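Local coordinates for peptidoglycan D,D-transpeptidase FtsI (PDB 6HZI), which probably cross-links peptidoglycan by D,D-transpeptidation during cell division, as a class B member of the penicillin-binding proteins, the targets of beta-lactam antibiotics, at residues Ser12-Ile17 with Val46-Asn51; Ala36-Val41 with Ile290-Ser295; Pro65-Lys70 with Gly256-Thr261; Met234-Val239 with Gly252-Gly257; Ala248-Tyr253 with Val313-Val318. All coordinates share one frame; numbering follows the deposited sequence.

Contact 1 (Ser12-Ile17 with Val46-Asn51)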
# COMPACT_ATOMS: atom_id res chain seq x y z
N SER A 12 12.85 13.06 -14.82
CA SER A 12 13.96 13.68 -14.04
C SER A 12 13.44 14.53 -12.86
O SER A 12 14.04 14.37 -11.81
CB SER A 12 14.93 14.45 -14.93
OG SER A 12 14.33 15.64 -15.36
N LYS A 13 12.42 15.40 -13.00
CA LYS A 13 11.92 16.27 -11.90
C LYS A 13 11.37 15.40 -10.75
O LYS A 13 11.67 15.62 -9.59
CB LYS A 13 10.78 17.20 -12.35
CG LYS A 13 11.17 18.32 -13.29
CD LYS A 13 9.97 19.15 -13.81
CE LYS A 13 10.31 20.07 -14.97
NZ LYS A 13 9.09 20.72 -15.51
N ILE A 14 10.52 14.46 -11.09
CA ILE A 14 9.83 13.60 -10.09
C ILE A 14 10.86 12.68 -9.44
O ILE A 14 10.80 12.46 -8.23
CB ILE A 14 8.64 12.87 -10.75
CG1 ILE A 14 7.67 13.90 -11.33
CG2 ILE A 14 7.96 11.93 -9.76
CD1 ILE A 14 6.72 13.31 -12.31
N GLN A 15 11.82 12.22 -10.22
CA GLN A 15 12.90 11.35 -9.71
C GLN A 15 13.68 12.18 -8.70
O GLN A 15 13.96 11.67 -7.61
CB GLN A 15 13.76 10.77 -10.85
CG GLN A 15 14.90 9.89 -10.36
CD GLN A 15 14.53 8.44 -10.15
OE1 GLN A 15 13.33 8.09 -10.22
NE2 GLN A 15 15.57 7.60 -9.91
N TYR A 16 13.98 13.44 -9.03
CA TYR A 16 14.80 14.26 -8.12
C TYR A 16 14.01 14.54 -6.84
O TYR A 16 14.52 14.31 -5.72
CB TYR A 16 15.30 15.55 -8.77
CG TYR A 16 16.20 16.32 -7.84
CD1 TYR A 16 17.43 15.81 -7.47
CD2 TYR A 16 15.78 17.51 -7.26
CE1 TYR A 16 18.23 16.44 -6.53
CE2 TYR A 16 16.57 18.16 -6.33
CZ TYR A 16 17.80 17.63 -5.98
OH TYR A 16 18.62 18.27 -5.09
N ILE A 17 12.78 15.00 -6.99
CA ILE A 17 11.83 15.21 -5.87
C ILE A 17 11.77 13.96 -5.00
O ILE A 17 11.65 14.09 -3.76
CB ILE A 17 10.44 15.49 -6.41
CG1 ILE A 17 10.32 16.95 -6.85
CG2 ILE A 17 9.39 15.06 -5.39
CD1 ILE A 17 9.04 17.22 -7.65
N VAL A 46 6.03 4.24 -14.63
CA VAL A 46 6.83 4.61 -13.43
C VAL A 46 7.42 6.01 -13.67
O VAL A 46 8.27 6.16 -14.60
CB VAL A 46 7.92 3.58 -13.18
CG1 VAL A 46 8.83 3.96 -12.00
CG2 VAL A 46 7.35 2.18 -12.99
N LEU A 47 7.01 7.00 -12.87
CA LEU A 47 7.53 8.40 -12.99
C LEU A 47 8.81 8.51 -12.15
O LEU A 47 9.67 9.34 -12.50
CB LEU A 47 6.47 9.43 -12.56
CG LEU A 47 5.14 9.33 -13.31
CD1 LEU A 47 4.14 10.41 -12.85
CD2 LEU A 47 5.42 9.44 -14.79
N SER A 48 8.97 7.68 -11.12
CA SER A 48 10.21 7.72 -10.32
C SER A 48 10.40 6.38 -9.67
O SER A 48 9.41 5.65 -9.46
CB SER A 48 10.21 8.82 -9.27
OG SER A 48 9.24 8.56 -8.26
N LEU A 49 11.65 6.11 -9.36
CA LEU A 49 12.05 4.82 -8.80
C LEU A 49 13.38 5.07 -8.09
O LEU A 49 14.36 5.38 -8.78
CB LEU A 49 12.13 3.76 -9.91
CG LEU A 49 12.41 2.34 -9.41
CD1 LEU A 49 11.21 1.75 -8.73
CD2 LEU A 49 12.82 1.45 -10.55
N VAL A 50 13.35 5.02 -6.77
CA VAL A 50 14.44 5.56 -5.94
C VAL A 50 14.71 4.61 -4.79
O VAL A 50 13.79 4.17 -4.10
CB VAL A 50 14.12 6.99 -5.48
CG1 VAL A 50 15.12 7.46 -4.44
CG2 VAL A 50 14.10 7.96 -6.66
N ASN A 51 15.99 4.29 -4.62
CA ASN A 51 16.51 3.62 -3.42
C ASN A 51 17.61 4.49 -2.80
O ASN A 51 18.49 4.89 -3.50
CB ASN A 51 17.08 2.27 -3.78
CG ASN A 51 16.11 1.39 -4.54
OD1 ASN A 51 15.53 0.48 -3.93
ND2 ASN A 51 16.04 1.52 -5.86
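Q15 lays its carboxamide against the backbone of L49 and uses both ends of the amide on that one residue. OE1 accepts from L49 N at 2.7 Å, with the donor in the carboxamide plane on a lone pair and a nearly straight N-H...O angle of 164°. NE2 donates to L49 O at 2.8 Å, but this bond is more bent, and its donor stands above the plane of the L49 carbonyl. The two bonds together fix the rotation of the amide, which meets L49 much as the edge of an adjoining strand would. The torsions account for the reach: CG is anti to the backbone N (chi1 179°), and a bend at chi2 turns the carboxamide onto the strand. There CD of Q15 lies 3.5 Å from CG2 of V50, the two side chains running antiparallel alongside.

I14 works through two branches. Its CD1 meets CB of L47 at 3.9 Å, the two side chains crossing obliquely, while its CG2 packs 3.9 Å from CB of S48. The hydroxyl of S48 is engaged by T18, farther along the same helix. A classic beta bulge sets L47 and S48 together opposite V38.

The axes of helix 12-17 and strand 48-51 approach to 7.4 Å and run in the same general direction, at 30° to each other. Strand 46-52 is outermost in the sheet: L47, S48 and V50 bond to strand 33-40, while Q15 takes up the polar groups of L49. I14 also reaches V38 of that inner strand and T321 of helix 310-324.

Contact 2 (Ala36-Val41 with Ile290-Ser295)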
# COMPACT_ATOMS: atom_id res chain seq x y z
N ALA A 36 11.36 4.41 -2.54
CA ALA A 36 10.15 5.15 -2.93
C ALA A 36 9.97 5.13 -4.45
O ALA A 36 10.97 4.98 -5.17
CB ALA A 36 10.23 6.53 -2.34
N MET A 37 8.72 5.25 -4.91
CA MET A 37 8.41 5.25 -6.35
C MET A 37 7.04 5.89 -6.60
O MET A 37 6.20 5.88 -5.68
CB MET A 37 8.46 3.82 -6.91
CG MET A 37 7.29 2.93 -6.53
SD MET A 37 7.45 1.25 -7.15
CE MET A 37 7.12 1.50 -8.90
N VAL A 38 6.85 6.41 -7.81
CA VAL A 38 5.62 7.09 -8.27
C VAL A 38 5.23 6.42 -9.56
O VAL A 38 6.12 6.27 -10.43
CB VAL A 38 5.82 8.60 -8.47
CG1 VAL A 38 4.51 9.29 -8.80
CG2 VAL A 38 6.43 9.22 -7.21
N ILE A 39 3.96 6.05 -9.65
CA ILE A 39 3.29 5.44 -10.83
C ILE A 39 2.19 6.39 -11.31
O ILE A 39 1.38 6.87 -10.47
CB ILE A 39 2.67 4.10 -10.43
CG1 ILE A 39 3.74 3.20 -9.81
CG2 ILE A 39 2.01 3.50 -11.65
CD1 ILE A 39 3.30 1.76 -9.53
N ASP A 40 2.17 6.64 -12.61
CA ASP A 40 1.06 7.38 -13.26
C ASP A 40 -0.10 6.41 -13.37
O ASP A 40 0.07 5.32 -13.95
CB ASP A 40 1.46 7.88 -14.65
CG ASP A 40 0.31 8.52 -15.39
OD1 ASP A 40 -0.03 9.63 -15.03
OD2 ASP A 40 -0.22 7.89 -16.33
N VAL A 41 -1.24 6.78 -12.83
CA VAL A 41 -2.40 5.87 -12.72
C VAL A 41 -2.97 5.58 -14.10
O VAL A 41 -3.36 4.44 -14.26
CB VAL A 41 -3.47 6.46 -11.79
CG1 VAL A 41 -4.77 5.66 -11.88
CG2 VAL A 41 -2.94 6.51 -10.36
N ILE A 290 -1.63 9.80 -9.41
CA ILE A 290 -0.38 9.10 -9.03
C ILE A 290 -0.68 8.18 -7.85
O ILE A 290 -1.55 8.52 -7.03
CB ILE A 290 0.74 10.08 -8.67
CG1 ILE A 290 0.35 11.05 -7.56
CG2 ILE A 290 1.20 10.81 -9.92
CD1 ILE A 290 1.55 11.77 -6.96
N VAL A 291 0.01 7.04 -7.85
CA VAL A 291 0.20 6.18 -6.67
C VAL A 291 1.62 6.42 -6.18
O VAL A 291 2.55 6.41 -7.04
CB VAL A 291 0.00 4.71 -7.07
CG1 VAL A 291 0.60 3.74 -6.06
CG2 VAL A 291 -1.47 4.40 -7.34
N VAL A 292 1.78 6.57 -4.87
CA VAL A 292 3.12 6.79 -4.28
C VAL A 292 3.33 5.75 -3.19
O VAL A 292 2.44 5.60 -2.33
CB VAL A 292 3.28 8.23 -3.77
CG1 VAL A 292 4.55 8.41 -2.96
CG2 VAL A 292 3.24 9.26 -4.90
N ALA A 293 4.48 5.08 -3.22
CA ALA A 293 4.84 4.08 -2.20
C ALA A 293 6.18 4.47 -1.59
O ALA A 293 7.12 4.86 -2.34
CB ALA A 293 4.88 2.70 -2.80
N VAL A 294 6.26 4.34 -0.27
CA VAL A 294 7.45 4.74 0.52
C VAL A 294 7.69 3.67 1.56
O VAL A 294 6.72 3.25 2.23
CB VAL A 294 7.24 6.10 1.23
CG1 VAL A 294 8.47 6.46 2.03
CG2 VAL A 294 6.94 7.19 0.24
N SER A 295 8.95 3.30 1.72
CA SER A 295 9.39 2.34 2.77
C SER A 295 10.71 2.83 3.41
O SER A 295 11.66 3.16 2.68
CB SER A 295 9.46 0.96 2.18
OG SER A 295 9.62 -0.01 3.21
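M37 with A293 and I39 with V291 form the two hydrogen-bonded pairs of this antiparallel ladder, and the backbone supplies all of its conventional polar links. M37 N meets A293 O at 3.1 Å and the return bond from A293 N to M37 O has the same length; I39 N to V291 O and V291 N to I39 O are both 3.0 Å.

Weaker CA-H...O contacts fill the intervals. A293 O, already bonded to M37 N, also lies 3.1 Å from CA of A36, and V291 O is similarly approached by CA of V38.

Apolar contacts occur on both faces. On the face of A36, V38, I290, V292 and V294, V38 divides its branches: CG1, anti to the backbone N (chi1 -174°), meets CG2 of I290 at 3.8 Å, and CG2 lies 3.9 Å from CG2 of V292, whose side chain points the same way alongside. Helices 12-28 and 310-324 cover this face. On the face of M37, I39, V291 and A293, CB of I39 stands 4.3 Å from CB of V291, and M37 carries its end away from the ladder to F188 and A191 of helix 187-198.

Main-chain bonds therefore set the register of these two interior strands, while the side chains meeting across it are apolar, consistent with the helix-flanked antiparallel sheet of a transpeptidase domain of the beta-lactamase clan.

Contact 3 (Pro65-Lys70 with Gly256-Thr261)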
# COMPACT_ATOMS: atom_id res chain seq x y z
N PRO A 65 3.84 -7.18 4.43
CA PRO A 65 3.23 -5.88 4.12
C PRO A 65 2.39 -5.32 5.29
O PRO A 65 2.20 -4.10 5.36
CB PRO A 65 2.34 -6.22 2.92
CG PRO A 65 2.04 -7.71 3.10
CD PRO A 65 3.33 -8.29 3.62
N GLY A 66 1.91 -6.19 6.19
CA GLY A 66 1.15 -5.75 7.36
C GLY A 66 -0.14 -5.07 6.95
O GLY A 66 -0.78 -5.50 6.01
N SER A 67 -0.48 -3.96 7.60
CA SER A 67 -1.81 -3.31 7.47
C SER A 67 -2.06 -2.79 6.04
O SER A 67 -3.19 -2.45 5.73
CB SER A 67 -1.90 -2.23 8.51
OG SER A 67 -2.13 -2.82 9.75
N ILE A 68 -1.03 -2.66 5.22
CA ILE A 68 -1.15 -2.18 3.82
C ILE A 68 -2.07 -3.14 3.08
O ILE A 68 -2.70 -2.72 2.10
CB ILE A 68 0.25 -2.00 3.16
CG1 ILE A 68 0.96 -0.77 3.74
CG2 ILE A 68 0.18 -1.88 1.65
CD1 ILE A 68 2.46 -0.77 3.63
N MET A 69 -2.21 -4.36 3.59
CA MET A 69 -3.03 -5.42 2.93
C MET A 69 -4.52 -5.29 3.27
O MET A 69 -5.32 -5.81 2.51
CB MET A 69 -2.56 -6.81 3.34
CG MET A 69 -1.22 -7.19 2.68
SD MET A 69 -1.20 -7.01 0.88
CE MET A 69 -2.54 -8.09 0.38
N LYS A 70 -4.89 -4.57 4.32
CA LYS A 70 -6.30 -4.48 4.79
C LYS A 70 -7.21 -3.96 3.68
O LYS A 70 -8.34 -4.44 3.57
CB LYS A 70 -6.38 -3.63 6.05
CG LYS A 70 -5.88 -4.39 7.27
CD LYS A 70 -5.42 -3.54 8.45
CE LYS A 70 -5.25 -4.40 9.69
NZ LYS A 70 -4.56 -3.68 10.78
N GLY A 256 -5.24 9.68 -0.02
CA GLY A 256 -5.66 8.50 0.71
C GLY A 256 -4.54 7.49 0.63
O GLY A 256 -3.81 7.51 -0.37
N GLY A 257 -4.36 6.69 1.65
CA GLY A 257 -3.28 5.71 1.64
C GLY A 257 -3.40 4.86 2.86
O GLY A 257 -4.39 4.99 3.56
N LYS A 258 -2.44 3.98 3.06
CA LYS A 258 -2.47 3.03 4.18
C LYS A 258 -1.04 2.82 4.66
O LYS A 258 -0.11 2.78 3.78
CB LYS A 258 -3.13 1.73 3.72
CG LYS A 258 -3.49 0.78 4.86
CD LYS A 258 -4.64 1.28 5.71
CE LYS A 258 -4.74 0.58 7.05
NZ LYS A 258 -3.57 0.89 7.91
N SER A 259 -0.85 2.73 5.97
CA SER A 259 0.48 2.46 6.56
C SER A 259 0.56 1.00 7.00
O SER A 259 -0.53 0.37 7.27
CB SER A 259 0.80 3.42 7.67
OG SER A 259 0.35 2.92 8.92
N GLY A 260 1.78 0.48 7.03
CA GLY A 260 2.08 -0.81 7.66
C GLY A 260 3.47 -0.86 8.28
O GLY A 260 4.34 -0.03 7.90
N THR A 261 3.67 -1.84 9.15
CA THR A 261 4.92 -2.05 9.88
C THR A 261 5.32 -3.52 9.72
O THR A 261 4.48 -4.39 9.87
CB THR A 261 4.77 -1.57 11.33
OG1 THR A 261 4.20 -0.26 11.27
CG2 THR A 261 6.09 -1.54 12.05
O HOH W 1 1.10 -3.29 9.88
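K258 arches over the backbone of S67, its CG 3.4 Å from S67 O and its NZ 3.6 Å from S67 CB. CG is anti to the backbone N (chi1 -168°), and bends at chi2 and chi4 fold the amine back to its own strand, where NZ donates to S259 O at 3.1 Å on a lone pair. The strongest polar partner of NZ is the hydroxyl of S121. The lysine of the other segment, K70, donates from NZ to S67 OG at 2.8 Å and also binds S121 and N123; the two amines are 5.5 Å apart, NZ of K70 to NZ of K258. This grouping fits the three signatures of penicillin-binding transpeptidases: SxxK (S67 to K70), SxN (S121 to N123) and a KSG triplet beginning at K258. By that family pattern S67 would be the probable nucleophile.

S259 takes part through its carbonyl, whose O lies 3.2 Å from CB of S67; its own CB points away from the 65-70 segment, and its hydroxyl bonds to Q308. G260 follows with bare backbone, allowing I68 to lay CG1 3.6 Å from G260 N. At T261 the link passes through water 1, which accepts from T261 N at 3.0 Å and from S67 N. In relatives these two main-chain N-H groups form the oxyanion hole, so the water probably occupies that site in this unliganded enzyme. The carbonyl of T261 bonds to the hydroxyl of Y181.

Contact 4 (Met234-Val239 with Gly252-Gly257)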
# COMPACT_ATOMS: atom_id res chain seq x y z
N MET A 234 -12.54 5.07 1.54
CA MET A 234 -11.95 4.56 2.79
C MET A 234 -10.47 4.98 2.90
O MET A 234 -10.05 5.32 4.02
CB MET A 234 -12.08 3.03 2.85
CG MET A 234 -13.50 2.55 2.96
SD MET A 234 -13.54 0.73 2.71
CE MET A 234 -15.31 0.46 2.53
N LEU A 235 -9.66 4.92 1.84
CA LEU A 235 -8.22 5.31 1.98
C LEU A 235 -8.14 6.78 2.39
O LEU A 235 -7.26 7.15 3.20
CB LEU A 235 -7.44 5.05 0.69
CG LEU A 235 -7.29 3.56 0.32
CD1 LEU A 235 -6.68 3.39 -1.06
CD2 LEU A 235 -6.51 2.78 1.38
N GLU A 236 -9.02 7.61 1.86
CA GLU A 236 -9.11 9.05 2.23
C GLU A 236 -9.43 9.17 3.73
O GLU A 236 -8.77 9.97 4.45
CB GLU A 236 -10.09 9.75 1.31
CG GLU A 236 -10.12 11.24 1.59
CD GLU A 236 -10.77 12.06 0.48
OE1 GLU A 236 -10.63 13.32 0.55
OE2 GLU A 236 -11.40 11.42 -0.47
N SER A 237 -10.29 8.31 4.26
CA SER A 237 -10.68 8.44 5.68
C SER A 237 -9.45 8.21 6.57
O SER A 237 -9.40 8.79 7.69
CB SER A 237 -11.83 7.55 6.01
OG SER A 237 -11.46 6.17 6.06
N VAL A 238 -8.47 7.43 6.11
CA VAL A 238 -7.25 7.08 6.92
C VAL A 238 -6.45 8.35 7.30
O VAL A 238 -5.79 8.34 8.37
CB VAL A 238 -6.33 6.12 6.14
CG1 VAL A 238 -4.95 6.03 6.77
CG2 VAL A 238 -6.96 4.74 6.00
N VAL A 239 -6.45 9.35 6.41
CA VAL A 239 -5.57 10.53 6.52
C VAL A 239 -6.41 11.71 7.00
O VAL A 239 -6.03 12.83 6.75
CB VAL A 239 -4.87 10.79 5.18
CG1 VAL A 239 -3.89 11.94 5.28
CG2 VAL A 239 -4.14 9.54 4.73
N GLY A 252 -3.51 21.07 0.65
CA GLY A 252 -4.01 21.56 -0.64
C GLY A 252 -4.69 20.47 -1.43
O GLY A 252 -5.42 20.82 -2.40
N TYR A 253 -4.41 19.20 -1.10
CA TYR A 253 -4.91 18.04 -1.89
C TYR A 253 -5.59 17.00 -0.99
O TYR A 253 -5.20 16.73 0.17
CB TYR A 253 -3.79 17.36 -2.68
CG TYR A 253 -3.06 18.25 -3.65
CD1 TYR A 253 -3.50 18.42 -4.96
CD2 TYR A 253 -1.89 18.89 -3.27
CE1 TYR A 253 -2.83 19.24 -5.85
CE2 TYR A 253 -1.19 19.70 -4.15
CZ TYR A 253 -1.68 19.90 -5.43
OH TYR A 253 -0.95 20.71 -6.26
N ARG A 254 -6.65 16.45 -1.54
CA ARG A 254 -7.26 15.20 -1.03
C ARG A 254 -6.36 14.02 -1.45
O ARG A 254 -6.08 13.83 -2.67
CB ARG A 254 -8.68 15.07 -1.58
CG ARG A 254 -9.62 16.16 -1.07
CD ARG A 254 -10.96 16.10 -1.77
NE ARG A 254 -11.59 14.82 -1.54
CZ ARG A 254 -12.64 14.41 -2.21
NH1 ARG A 254 -13.22 15.21 -3.07
NH2 ARG A 254 -13.13 13.20 -2.03
N VAL A 255 -5.95 13.25 -0.45
CA VAL A 255 -5.11 12.05 -0.60
C VAL A 255 -5.69 10.90 0.24
O VAL A 255 -6.50 11.15 1.13
CB VAL A 255 -3.68 12.35 -0.13
CG1 VAL A 255 -3.11 13.58 -0.81
CG2 VAL A 255 -3.57 12.47 1.38
N GLY A 256 -5.24 9.68 -0.02
CA GLY A 256 -5.66 8.50 0.71
C GLY A 256 -4.54 7.49 0.63
O GLY A 256 -3.81 7.51 -0.37
N GLY A 257 -4.36 6.69 1.65
CA GLY A 257 -3.28 5.71 1.64
C GLY A 257 -3.40 4.86 2.86
O GLY A 257 -4.39 4.99 3.56
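E236 and R254 join in a side-on, two-pronged salt bridge. R254 NE donates to E236 OE1 at 2.7 Å, on the syn lone pair and almost straight at 173°, while NH2 of R254 meets OE2 of E236 at 2.9 Å, also from the syn side. Carboxylate and guanidinium are nearly coplanar, 25° apart, with the carboxylate carbon in plane at the guanidinium edge. CG of E236 is anti to its backbone N (chi1 -175°) and the chain beyond it is extended, whereas R254 bends at chi3 to offer its edge.

Behind this bridge the backbones come very close: L235 O lies 3.3 Å from CA of G256 and accepts a weak bond from G257 N. The two glycines give the helix end nearly bare main chain to rest on, and V238 places CG1 3.4 Å from G257 O. Beside them V239 CG1 packs on V255 CG2 at 3.9 Å, the side chains at about a right angle.

Farther out, N330 binds the backbone N of R254, and M285 touches E236. The chemistry is thus split: a partly exposed ionic clamp and the V239-V255 contact tie helix 225-238 to the lead-in, while L235 and V238 hold the start of strand 256-266. Both also touch K258, so they probably help position the KSG-type triplet.

Contact 5 (Ala248-Tyr253 with Val313-Val318)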
# COMPACT_ATOMS: atom_id res chain seq x y z
N ALA A 248 0.06 11.73 6.92
CA ALA A 248 0.16 11.52 5.47
C ALA A 248 -0.56 12.64 4.73
O ALA A 248 -0.46 12.67 3.51
CB ALA A 248 -0.39 10.16 5.08
N ALA A 249 -1.33 13.48 5.43
CA ALA A 249 -2.19 14.50 4.79
C ALA A 249 -1.31 15.41 3.95
O ALA A 249 -0.11 15.60 4.32
CB ALA A 249 -2.97 15.29 5.82
N VAL A 250 -1.86 15.96 2.87
CA VAL A 250 -1.06 16.84 1.97
C VAL A 250 -1.79 18.16 1.86
O VAL A 250 -2.86 18.25 1.25
CB VAL A 250 -0.78 16.23 0.59
CG1 VAL A 250 -0.04 17.21 -0.30
CG2 VAL A 250 0.01 14.94 0.68
N PRO A 251 -1.19 19.24 2.39
CA PRO A 251 -1.83 20.55 2.32
C PRO A 251 -2.23 20.81 0.87
O PRO A 251 -1.41 20.69 -0.03
CB PRO A 251 -0.74 21.50 2.86
CG PRO A 251 0.17 20.61 3.75
CD PRO A 251 0.13 19.25 3.08
N GLY A 252 -3.51 21.07 0.65
CA GLY A 252 -4.01 21.56 -0.64
C GLY A 252 -4.69 20.47 -1.43
O GLY A 252 -5.42 20.82 -2.40
N TYR A 253 -4.41 19.20 -1.10
CA TYR A 253 -4.91 18.04 -1.89
C TYR A 253 -5.59 17.00 -0.99
O TYR A 253 -5.20 16.73 0.17
CB TYR A 253 -3.79 17.36 -2.68
CG TYR A 253 -3.06 18.25 -3.65
CD1 TYR A 253 -3.50 18.42 -4.96
CD2 TYR A 253 -1.89 18.89 -3.27
CE1 TYR A 253 -2.83 19.24 -5.85
CE2 TYR A 253 -1.19 19.70 -4.15
CZ TYR A 253 -1.68 19.90 -5.43
OH TYR A 253 -0.95 20.71 -6.26
N VAL A 313 6.82 11.31 4.49
CA VAL A 313 7.65 11.22 3.25
C VAL A 313 6.71 11.10 2.05
O VAL A 313 6.94 11.84 1.09
CB VAL A 313 8.66 10.08 3.29
CG1 VAL A 313 9.48 10.06 2.01
CG2 VAL A 313 9.57 10.20 4.50
N PHE A 314 5.68 10.23 2.12
CA PHE A 314 4.56 10.16 1.14
C PHE A 314 4.00 11.58 0.92
O PHE A 314 3.89 12.08 -0.26
CB PHE A 314 3.44 9.24 1.65
CG PHE A 314 2.16 9.26 0.85
CD1 PHE A 314 2.05 8.36 -0.19
CD2 PHE A 314 1.07 10.09 1.11
CE1 PHE A 314 0.91 8.30 -0.96
CE2 PHE A 314 -0.07 10.03 0.30
CZ PHE A 314 -0.14 9.14 -0.73
N SER A 315 3.69 12.25 2.03
CA SER A 315 3.08 13.61 1.99
C SER A 315 3.94 14.57 1.14
O SER A 315 3.43 15.26 0.24
CB SER A 315 2.88 14.18 3.37
OG SER A 315 2.23 15.45 3.24
N ALA A 316 5.21 14.67 1.48
CA ALA A 316 6.16 15.61 0.82
C ALA A 316 6.28 15.25 -0.67
O ALA A 316 6.07 16.15 -1.51
CB ALA A 316 7.50 15.57 1.54
N ILE A 317 6.51 13.97 -1.01
CA ILE A 317 6.65 13.52 -2.43
C ILE A 317 5.34 13.86 -3.18
O ILE A 317 5.37 14.26 -4.36
CB ILE A 317 7.00 12.01 -2.51
CG1 ILE A 317 8.39 11.72 -1.94
CG2 ILE A 317 6.88 11.49 -3.94
CD1 ILE A 317 8.68 10.25 -1.80
N VAL A 318 4.19 13.61 -2.56
CA VAL A 318 2.91 13.78 -3.26
C VAL A 318 2.69 15.27 -3.58
O VAL A 318 2.37 15.57 -4.74
CB VAL A 318 1.74 13.17 -2.47
CG1 VAL A 318 0.41 13.62 -3.04
CG2 VAL A 318 1.84 11.63 -2.48
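S315 binds the loop by a short hydrogen bond, its OG donating to A249 O at 2.6 Å. The hydroxyl is anti to the backbone N (chi1 -177°), which carries it out from the helix to the loop, and it approaches 33° out of the carbonyl plane of A249. This is the tight part. V250 wedges in beside it, CG2 lying 3.4 Å from S315 OG and 4.0 Å from CG1 of V318. Next to them A248 O lies at the edge of the F314 ring, near its plane and 3.8 Å from CD2. One face of that ring is covered by CG2 of V318, 3.6 Å above its centre.

The other side is looser. A249 and P251 are both exposed: the CB of A249 points away from the helix, and P251 comes no nearer than 4.3 Å, from its CD to S315 OG. P251 and G252 are the central residues of a type II turn from V250 to Y253, G252 having a positive phi of 103°. Y253 then bonds through its hydroxyl to V327 O.

Polar and apolar contacts therefore interleave: a methyl group of V250 lies beside the serine hydroxyl that satisfies a loop carbonyl, and V318 lies between V250 and the F314 ring, touching both.

In the fold
Four of the contacts reach the antiparallel sheet, whose strand order is 46-52, 33-40, 290-297, 274-283, 256-266, 269-271. Contacts 1 and 2, centres 9 Å apart, join directly through strands 46-52 and 33-40; contacts 3 and 4 share G256 and G257 on strand 256-266. Contact 5 bridges these groups: its helix 310-324 packs on V292 and V294 of contact 2, and its loop runs into contact 4 through G252 and Y253. Along the chain, contacts 3 and 4 nest inside the loop closed by contact 2. The centre of contact 3, which holds the probable catalytic residues, lies about 5 Å from the chain centre; that of contact 1, about 18 Å out, lies at one sheet edge.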